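Local coordinates for protein Rho guanyl nucleotide exchange factor (Rom2), putative (Aspergillus fumigatus Af293, PDB 5O51) that forms the CNH domain, a seven-bladed beta-propeller, of a larger protein that probably acts as a guanyl-nucleotide exchange factor for Rho-type GTPases, at residues I231-M236 with F240-S245; L281-N286 with R315-A320; A320-D323 with E327-V330. All blocks are in the same frame, centred on the assembly; numbering follows the deposited sequence.

Interaction 1: residues I231-M236 with F240-S245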
loop_
_atom_site.group_PDB
_atom_site.type_symbol
_atom_site.label_atom_id
_atom_site.label_comp_id
_atom_site.label_asym_id
_atom_site.label_seq_id
_atom_site.Cartn_x
_atom_site.Cartn_y
_atom_site.Cartn_z
ATOM N N ILE A 231 -7.427 -0.065 -7.688
ATOM C CA ILE A 231 -6.662 -0.254 -6.456
ATOM C C ILE A 231 -5.210 -0.593 -6.750
ATOM O O ILE A 231 -4.349 -0.086 -6.088
ATOM C CB ILE A 231 -7.280 -1.377 -5.626
ATOM C CG1 ILE A 231 -8.785 -1.132 -5.350
ATOM C CG2 ILE A 231 -6.447 -1.627 -4.407
ATOM C CD1 ILE A 231 -9.120 0.127 -4.602
ATOM N N HIS A 232 -4.936 -1.487 -7.691
ATOM C CA HIS A 232 -3.577 -2.023 -7.786
ATOM C C HIS A 232 -3.271 -2.500 -9.194
ATOM O O HIS A 232 -4.131 -3.144 -9.843
ATOM C CB HIS A 232 -3.379 -3.168 -6.765
ATOM C CG HIS A 232 -2.060 -3.857 -6.845
ATOM N ND1 HIS A 232 -0.887 -3.266 -6.418
ATOM C CD2 HIS A 232 -1.714 -5.084 -7.312
ATOM C CE1 HIS A 232 0.120 -4.095 -6.619
ATOM N NE2 HIS A 232 -0.353 -5.203 -7.166
ATOM N N ILE A 233 -2.011 -2.283 -9.586
ATOM C CA ILE A 233 -1.498 -2.625 -10.909
ATOM C C ILE A 233 -0.232 -3.430 -10.760
ATOM O O ILE A 233 0.651 -3.054 -9.998
ATOM C CB ILE A 233 -1.025 -1.412 -11.713
ATOM C CG1 ILE A 233 -2.095 -0.403 -11.857
ATOM C CG2 ILE A 233 -0.572 -1.844 -13.128
ATOM C CD1 ILE A 233 -1.575 0.921 -12.392
ATOM N N GLU A 234 -0.116 -4.504 -11.519
ATOM C CA GLU A 234 1.042 -5.380 -11.424
ATOM C C GLU A 234 1.529 -5.778 -12.817
ATOM O O GLU A 234 0.749 -6.246 -13.649
ATOM C CB GLU A 234 0.637 -6.619 -10.642
ATOM C CG GLU A 234 1.787 -7.559 -10.341
ATOM C CD GLU A 234 2.281 -7.594 -8.889
ATOM O OE1 GLU A 234 1.830 -6.839 -7.970
ATOM O OE2 GLU A 234 3.173 -8.441 -8.695
ATOM N N ARG A 235 2.832 -5.657 -13.050
ATOM C CA ARG A 235 3.455 -6.061 -14.317
ATOM C C ARG A 235 3.638 -7.567 -14.329
ATOM O O ARG A 235 4.078 -8.143 -13.353
ATOM C CB ARG A 235 4.789 -5.342 -14.438
ATOM C CG ARG A 235 5.551 -5.588 -15.729
ATOM C CD ARG A 235 6.451 -4.396 -16.088
ATOM N NE ARG A 235 6.975 -4.459 -17.455
ATOM C CZ ARG A 235 6.237 -4.390 -18.574
ATOM N NH1 ARG A 235 4.905 -4.273 -18.544
ATOM N NH2 ARG A 235 6.830 -4.459 -19.756
ATOM N N MET A 236 3.271 -8.242 -15.411
ATOM C CA MET A 236 3.683 -9.671 -15.601
ATOM C C MET A 236 4.074 -9.930 -17.068
ATOM O O MET A 236 3.217 -9.912 -17.950
ATOM C CB MET A 236 2.575 -10.632 -15.173
ATOM C CG MET A 236 1.823 -10.222 -13.904
ATOM S SD MET A 236 0.588 -11.424 -13.410
ATOM C CE MET A 236 1.566 -12.895 -13.055
ATOM N N PHE A 240 -0.045 -6.177 -18.099
ATOM C CA PHE A 240 -0.369 -5.701 -16.743
ATOM C C PHE A 240 -1.639 -6.338 -16.206
ATOM O O PHE A 240 -2.640 -6.407 -16.928
ATOM C CB PHE A 240 -0.596 -4.228 -16.797
ATOM C CG PHE A 240 0.609 -3.460 -17.230
ATOM C CD1 PHE A 240 0.939 -3.356 -18.585
ATOM C CD2 PHE A 240 1.408 -2.814 -16.304
ATOM C CE1 PHE A 240 2.049 -2.618 -19.000
ATOM C CE2 PHE A 240 2.516 -2.064 -16.709
ATOM C CZ PHE A 240 2.840 -1.970 -18.053
ATOM N N LEU A 241 -1.592 -6.798 -14.962
ATOM C CA LEU A 241 -2.770 -7.226 -14.226
ATOM C C LEU A 241 -3.335 -6.046 -13.506
ATOM O O LEU A 241 -2.632 -5.464 -12.660
ATOM C CB LEU A 241 -2.456 -8.316 -13.225
ATOM C CG LEU A 241 -3.640 -8.775 -12.304
ATOM C CD1 LEU A 241 -4.746 -9.391 -13.142
ATOM C CD2 LEU A 241 -3.166 -9.792 -11.302
ATOM N N LEU A 242 -4.574 -5.684 -13.855
ATOM C CA LEU A 242 -5.294 -4.550 -13.288
ATOM C C LEU A 242 -6.320 -5.039 -12.274
ATOM O O LEU A 242 -7.112 -5.949 -12.579
ATOM C CB LEU A 242 -5.977 -3.803 -14.411
ATOM C CG LEU A 242 -5.039 -3.138 -15.465
ATOM C CD1 LEU A 242 -5.931 -2.397 -16.469
ATOM C CD2 LEU A 242 -4.105 -2.081 -14.905
ATOM N N ASN A 243 -6.297 -4.459 -11.084
ATOM C CA ASN A 243 -7.115 -4.906 -9.944
ATOM C C ASN A 243 -7.946 -3.727 -9.408
ATOM O O ASN A 243 -7.415 -2.688 -8.958
ATOM C CB ASN A 243 -6.287 -5.513 -8.801
ATOM C CG ASN A 243 -5.438 -6.699 -9.236
ATOM O OD1 ASN A 243 -5.907 -7.823 -9.439
ATOM N ND2 ASN A 243 -4.143 -6.460 -9.344
ATOM N N TYR A 244 -9.251 -3.871 -9.539
ATOM C CA TYR A 244 -10.220 -2.910 -9.011
ATOM C C TYR A 244 -11.120 -3.614 -7.959
ATOM O O TYR A 244 -11.142 -4.868 -7.860
ATOM C CB TYR A 244 -11.106 -2.385 -10.118
ATOM C CG TYR A 244 -10.514 -1.854 -11.451
ATOM C CD1 TYR A 244 -9.855 -2.676 -12.304
ATOM C CD2 TYR A 244 -10.777 -0.553 -11.876
ATOM C CE1 TYR A 244 -9.373 -2.226 -13.512
ATOM C CE2 TYR A 244 -10.301 -0.077 -13.088
ATOM C CZ TYR A 244 -9.624 -0.938 -13.927
ATOM O OH TYR A 244 -9.130 -0.565 -15.189
ATOM N N SER A 245 -11.869 -2.834 -7.164
ATOM C CA SER A 245 -12.696 -3.427 -6.129
ATOM C C SER A 245 -13.699 -4.409 -6.732
ATOM O O SER A 245 -14.085 -5.344 -6.069
ATOM C CB SER A 245 -13.421 -2.389 -5.266
ATOM O OG SER A 245 -14.340 -1.637 -6.080
#
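Asn243 O grips two donors across the hairpin, Ile231 N at 2.9 Å and His232 N at 3.0 Å, both lying in the carbonyl plane. Two residues of one strand thus stand opposite one of the other, a classic beta bulge. Past the bulge the antiparallel pairing is regular: Asn243 N reaches His232 O at 2.8 Å, and Leu241 N closes on Glu234 O at 2.7 Å, with Glu234 N returning a bond to Leu241 O.

The face that carries His232, Glu234, Leu241 and Asn243 holds the polar side-chain contacts. His232 CG stands opposite the backbone N (chi1 176°), and its NE2 donates within the ring plane to the anti lone pair of Glu234 OE1 at 2.8 Å, a bond that probably helps set the turn of the imidazole. The Asn243 amide lies alongside the imidazole, the two planes 18° apart; its ND2 makes only a weak bond to His232 O (3.4 Å), while OD1 is taken by Ser248 OG.

Apart from Arg235, packing on the face of Ile233, Phe240 and Leu242 is apolar. Ile233 CG2 touches both Leu242 CD2 and Phe240 CD2, the latter 3.9 Å away. Arg235 brings NH1 to Phe240 CZ obliquely, neither over the face nor at the edge, with planes 41° apart; the 3.1 Å separation is doubtfully short, and the arginine also touches a crystal neighbour. Beyond the hairpin, Phe198 packs on Ile233 and Leu242, and Leu275 on Glu234 and Met236.

Such a bulged hairpin forms the first two strands of a four-stranded beta-propeller blade.

Interaction 2: residues L281-N286 with R315-A320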
loop_
_atom_site.group_PDB
_atom_site.type_symbol
_atom_site.label_atom_id
_atom_site.label_comp_id
_atom_site.label_asym_id
_atom_site.label_seq_id
_atom_site.Cartn_x
_atom_site.Cartn_y
_atom_site.Cartn_z
ATOM N N LEU A 281 -4.355 -12.638 -4.288
ATOM C CA LEU A 281 -5.100 -12.533 -3.033
ATOM C C LEU A 281 -5.791 -11.166 -2.962
ATOM O O LEU A 281 -5.146 -10.145 -3.141
ATOM C CB LEU A 281 -4.169 -12.661 -1.854
ATOM C CG LEU A 281 -3.507 -14.051 -1.614
ATOM C CD1 LEU A 281 -2.223 -14.170 -2.403
ATOM C CD2 LEU A 281 -3.178 -14.304 -0.165
ATOM N N ALA A 282 -7.101 -11.157 -2.743
ATOM C CA ALA A 282 -7.884 -9.909 -2.566
ATOM C C ALA A 282 -8.281 -9.745 -1.115
ATOM O O ALA A 282 -8.978 -10.606 -0.593
ATOM C CB ALA A 282 -9.129 -9.983 -3.438
ATOM N N PHE A 283 -7.863 -8.651 -0.428
ATOM C CA PHE A 283 -8.248 -8.462 0.997
ATOM C C PHE A 283 -9.448 -7.523 1.076
ATOM O O PHE A 283 -9.366 -6.418 0.533
ATOM C CB PHE A 283 -7.035 -7.812 1.752
ATOM C CG PHE A 283 -5.849 -8.725 1.859
ATOM C CD1 PHE A 283 -5.041 -8.990 0.770
ATOM C CD2 PHE A 283 -5.563 -9.350 3.021
ATOM C CE1 PHE A 283 -3.985 -9.905 0.878
ATOM C CE2 PHE A 283 -4.486 -10.223 3.154
ATOM C CZ PHE A 283 -3.712 -10.505 2.081
ATOM N N GLU A 284 -10.505 -7.930 1.785
ATOM C CA GLU A 284 -11.702 -7.124 2.050
ATOM C C GLU A 284 -11.884 -7.169 3.569
ATOM O O GLU A 284 -11.363 -8.068 4.211
ATOM C CB GLU A 284 -12.919 -7.824 1.383
ATOM C CG GLU A 284 -14.098 -7.003 1.379
ATOM C CD GLU A 284 -15.372 -7.580 1.933
ATOM O OE1 GLU A 284 -15.592 -7.998 3.103
ATOM O OE2 GLU A 284 -16.217 -7.434 1.101
ATOM N N PRO A 285 -12.679 -6.252 4.174
ATOM C CA PRO A 285 -12.725 -6.283 5.648
ATOM C C PRO A 285 -13.153 -7.602 6.295
ATOM O O PRO A 285 -12.657 -7.931 7.388
ATOM C CB PRO A 285 -13.690 -5.122 5.977
ATOM C CG PRO A 285 -13.334 -4.122 4.929
ATOM C CD PRO A 285 -13.292 -5.004 3.681
ATOM N N ASN A 286 -14.010 -8.382 5.640
ATOM C CA ASN A 286 -14.546 -9.612 6.255
ATOM C C ASN A 286 -13.976 -10.863 5.666
ATOM O O ASN A 286 -14.218 -11.947 6.181
ATOM C CB ASN A 286 -16.086 -9.688 6.176
ATOM C CG ASN A 286 -16.768 -8.592 6.949
ATOM O OD1 ASN A 286 -17.602 -7.853 6.417
ATOM N ND2 ASN A 286 -16.413 -8.454 8.181
ATOM N N ARG A 315 9.360 -11.798 0.305
ATOM C CA ARG A 315 9.383 -12.685 1.499
ATOM C C ARG A 315 7.999 -13.225 1.925
ATOM O O ARG A 315 7.822 -14.437 2.108
ATOM C CB ARG A 315 9.944 -11.952 2.761
ATOM C CG ARG A 315 11.242 -11.168 2.650
ATOM C CD ARG A 315 11.647 -10.487 3.975
ATOM N NE ARG A 315 11.239 -9.060 4.059
ATOM C CZ ARG A 315 11.781 -8.050 3.357
ATOM N NH1 ARG A 315 12.766 -8.283 2.489
ATOM N NH2 ARG A 315 11.320 -6.792 3.491
ATOM N N GLU A 316 7.032 -12.311 2.127
ATOM C CA GLU A 316 5.785 -12.676 2.768
ATOM C C GLU A 316 4.756 -11.586 2.600
ATOM O O GLU A 316 5.059 -10.505 2.161
ATOM C CB GLU A 316 6.023 -12.947 4.279
ATOM C CG GLU A 316 6.781 -11.824 4.979
ATOM C CD GLU A 316 7.210 -12.143 6.413
ATOM O OE1 GLU A 316 6.789 -13.177 6.987
ATOM O OE2 GLU A 316 7.957 -11.318 6.983
ATOM N N ILE A 317 3.530 -11.916 2.923
ATOM C CA ILE A 317 2.448 -10.922 3.042
ATOM C C ILE A 317 2.093 -10.840 4.504
ATOM O O ILE A 317 1.700 -11.828 5.112
ATOM C CB ILE A 317 1.199 -11.365 2.236
ATOM C CG1 ILE A 317 1.615 -11.592 0.799
ATOM C CG2 ILE A 317 0.092 -10.313 2.332
ATOM C CD1 ILE A 317 0.676 -12.505 0.025
ATOM N N LEU A 318 2.236 -9.647 5.070
ATOM C CA LEU A 318 1.835 -9.383 6.448
ATOM C C LEU A 318 0.437 -8.714 6.483
ATOM O O LEU A 318 0.134 -7.786 5.672
ATOM C CB LEU A 318 2.907 -8.506 7.119
ATOM C CG LEU A 318 4.334 -9.064 7.133
ATOM C CD1 LEU A 318 5.350 -8.093 7.643
ATOM C CD2 LEU A 318 4.299 -10.295 8.032
ATOM N N TYR A 319 -0.399 -9.169 7.422
ATOM C CA TYR A 319 -1.750 -8.647 7.556
ATOM C C TYR A 319 -2.199 -8.719 9.001
ATOM O O TYR A 319 -1.553 -9.368 9.777
ATOM C CB TYR A 319 -2.730 -9.372 6.590
ATOM C CG TYR A 319 -3.122 -10.770 7.007
ATOM C CD1 TYR A 319 -2.251 -11.827 6.863
ATOM C CD2 TYR A 319 -4.361 -11.030 7.603
ATOM C CE1 TYR A 319 -2.584 -13.119 7.289
ATOM C CE2 TYR A 319 -4.725 -12.317 8.004
ATOM C CZ TYR A 319 -3.821 -13.370 7.814
ATOM O OH TYR A 319 -4.143 -14.692 8.203
ATOM N N ALA A 320 -3.223 -7.916 9.360
ATOM C CA ALA A 320 -3.847 -7.931 10.680
ATOM C C ALA A 320 -5.332 -8.266 10.662
ATOM O O ALA A 320 -6.011 -7.974 9.687
ATOM C CB ALA A 320 -3.628 -6.571 11.379
#
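Phe283 and Ile317 meet where two neighbouring blades of the beta-propeller pack face to face. Strand segments 281-284 and 317-320, each from the second strand of its blade, run nearly parallel at 18°, with axes 10.5 Å apart at the closest. That spacing is far beyond backbone pairing, and no hydrogen bond crosses; contact is made by side chains directed from each sheet at the other, and only 160 Å² is buried in total.

The fit is a short interdigitation of four buried residues, taken in the order Leu281, Ile317, Phe283, Tyr319. The Phe283 ring is the main bump. It enters the notch between Ile317 and Tyr319, where CZ comes to 3.8 Å from Ile317 CG2 and CE2 to 4.0 Å from Tyr319 CB. Reciprocally, Ile317 fills the hollow between Leu281 and Phe283 by dividing its two branches: CG2 turns to the phenyl ring, while the other branch carries CD1 to Leu281. Tyr319 bounds the notch differently. Its CG is held between the backbone N and the carbonyl carbon (chi1 75°), and the side chain crosses that of Phe283 at about a right angle, offering CB and the root of the ring rather than its hydroxyl.

Neighbouring strands complete the walls of this apolar layer. Ile307 and Met309 pack on Phe283, Ile288 touches both aromatic residues, and Leu333 bridges Leu281 and Tyr319. Beyond the packed residues the chain of 281-286 turns, and Glu284 OE1 receives Asn286 N at 3.0 Å.

At the Leu281 end the interdigitation finishes methyl against methyl, with Leu281 CD1 4.1 Å from Ile317 CD1.

Interaction 3: residues A320-D323 with E327-V330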
loop_
_atom_site.group_PDB
_atom_site.type_symbol
_atom_site.label_atom_id
_atom_site.label_comp_id
_atom_site.label_asym_id
_atom_site.label_seq_id
_atom_site.Cartn_x
_atom_site.Cartn_y
_atom_site.Cartn_z
ATOM N N ALA A 320 -3.223 -7.916 9.360
ATOM C CA ALA A 320 -3.847 -7.931 10.680
ATOM C C ALA A 320 -5.332 -8.266 10.662
ATOM O O ALA A 320 -6.011 -7.974 9.687
ATOM C CB ALA A 320 -3.628 -6.571 11.379
ATOM N N TYR A 321 -5.819 -8.820 11.757
ATOM C CA TYR A 321 -7.239 -9.124 11.939
ATOM C C TYR A 321 -7.619 -9.072 13.430
ATOM O O TYR A 321 -6.754 -9.285 14.307
ATOM C CB TYR A 321 -7.591 -10.473 11.276
ATOM C CG TYR A 321 -6.919 -11.696 11.906
ATOM C CD1 TYR A 321 -5.729 -12.148 11.418
ATOM C CD2 TYR A 321 -7.500 -12.412 12.946
ATOM C CE1 TYR A 321 -5.101 -13.235 11.946
ATOM C CE2 TYR A 321 -6.852 -13.511 13.515
ATOM C CZ TYR A 321 -5.642 -13.894 12.999
ATOM O OH TYR A 321 -4.913 -14.980 13.444
ATOM N N GLU A 322 -8.896 -8.789 13.720
ATOM C CA GLU A 322 -9.446 -8.823 15.110
ATOM C C GLU A 322 -9.830 -10.239 15.467
ATOM O O GLU A 322 -10.449 -10.936 14.685
ATOM C CB GLU A 322 -10.761 -8.061 15.255
ATOM C CG GLU A 322 -10.697 -6.603 15.006
ATOM C CD GLU A 322 -12.022 -5.850 15.202
ATOM O OE1 GLU A 322 -13.061 -6.479 15.606
ATOM O OE2 GLU A 322 -11.987 -4.613 14.916
ATOM N N ASP A 323 -9.556 -10.637 16.685
ATOM C CA ASP A 323 -9.970 -11.924 17.197
ATOM C C ASP A 323 -10.683 -11.691 18.539
ATOM O O ASP A 323 -10.629 -10.572 19.074
ATOM C CB ASP A 323 -8.730 -12.773 17.364
ATOM C CG ASP A 323 -8.973 -14.222 17.096
ATOM O OD1 ASP A 323 -10.161 -14.649 17.072
ATOM O OD2 ASP A 323 -7.957 -14.921 16.937
ATOM N N GLU A 327 -8.456 -8.922 21.048
ATOM C CA GLU A 327 -7.106 -9.056 20.548
ATOM C C GLU A 327 -7.026 -8.477 19.128
ATOM O O GLU A 327 -8.005 -8.555 18.385
ATOM C CB GLU A 327 -6.705 -10.529 20.604
ATOM C CG GLU A 327 -6.803 -11.146 22.011
ATOM C CD GLU A 327 -5.812 -12.307 22.203
ATOM O OE1 GLU A 327 -5.821 -13.298 21.422
ATOM O OE2 GLU A 327 -5.001 -12.235 23.146
ATOM N N ASP A 328 -5.891 -7.850 18.774
ATOM C CA ASP A 328 -5.601 -7.482 17.408
ATOM C C ASP A 328 -4.442 -8.425 17.071
ATOM O O ASP A 328 -3.521 -8.548 17.854
ATOM C CB ASP A 328 -5.105 -6.059 17.256
ATOM C CG ASP A 328 -5.457 -5.426 15.915
ATOM O OD1 ASP A 328 -6.592 -5.605 15.421
ATOM O OD2 ASP A 328 -4.611 -4.664 15.368
ATOM N N VAL A 329 -4.449 -9.046 15.898
ATOM C CA VAL A 329 -3.432 -10.061 15.619
ATOM C C VAL A 329 -2.670 -9.682 14.329
ATOM O O VAL A 329 -3.278 -9.320 13.298
ATOM C CB VAL A 329 -4.079 -11.451 15.494
ATOM C CG1 VAL A 329 -3.033 -12.534 15.183
ATOM C CG2 VAL A 329 -4.888 -11.819 16.745
ATOM N N VAL A 330 -1.364 -9.777 14.378
ATOM C CA VAL A 330 -0.500 -9.678 13.206
ATOM C C VAL A 330 -0.032 -11.070 12.736
ATOM O O VAL A 330 0.355 -11.933 13.556
ATOM C CB VAL A 330 0.700 -8.783 13.425
ATOM C CG1 VAL A 330 1.490 -8.661 12.138
ATOM C CG2 VAL A 330 0.212 -7.377 13.818
#
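Glu327 O is gripped by two donors: Asp323 N across the hairpin, 3.1 Å away with a nearly straight N-H...O angle of 173°, and Arg21 NH1 from elsewhere in the chain. The Asp323 donor lies above the carbonyl plane, not on a lone pair, and Glu322 CA adds a CA-H...O contact to the same oxygen. The return bond of this pair, Glu327 N to Asp323 O at 3.4 Å, is weak, so the pairing slackens toward the turn. At the next hydrogen-bonded pair, two residues further from the turn, it is firmer: Val329 N reaches Tyr321 O at 2.8 Å, and Tyr321 N reaches Val329 O at 3.0 Å.

Tyr321 and Val329 carry the side-chain contact on the face they share with Asp323 and Glu327. Turned by a chi1 of 65°, the tyrosine ring lies alongside the valine. Val329 CB stands over one ring face in a CH-pi contact, 4.0 Å from the Tyr321 ring centroid and 17° off its normal. The CG1 branch of Val329 comes to 3.7 Å from Tyr321 CZ, whereas its CG2 branch meets Asp323 CB at 4.0 Å. Tyr321 OH is hydrogen-bonded to Lys8.

The opposite face, with Ala320 and Val330, also carries two acids. Glu322 OE2 and Asp328 OD1 are 5.5 Å apart; salt bridges from Arg21 and Arg308 to Asp328 OD1 probably offset the like charges. Asn306 ND2 is the hydrogen-bond partner of Glu322 OE2.

Val10 packs on Tyr321 and Val329 from the N-terminal strand 8-12, which pairs beside 327-333. This is the hairpin of a propeller blade completed by the chain's other terminus, the "Velcro" closure of the ring.

Overall arrangement
The three contacts follow three consecutive propeller blades. Interaction 1 lies within the blade of strands 230-236 to 264-265; interaction 2 joins the next blade to the closing one; interaction 3 lies within the closing blade. Centres of interactions 1 and 2 are 16 Å apart, with nearest atoms about 7 Å apart and no touch. Interactions 1 and 3 are more widely separated, 27 Å between centres. Interactions 2 and 3, 12 Å apart by centres, share Ala320 on strand 317-323 and touch through Tyr319 O and Val330 CG1 at 3.9 Å. One strand thus packs against the preceding blade at its start and pairs in the closing hairpin at its end.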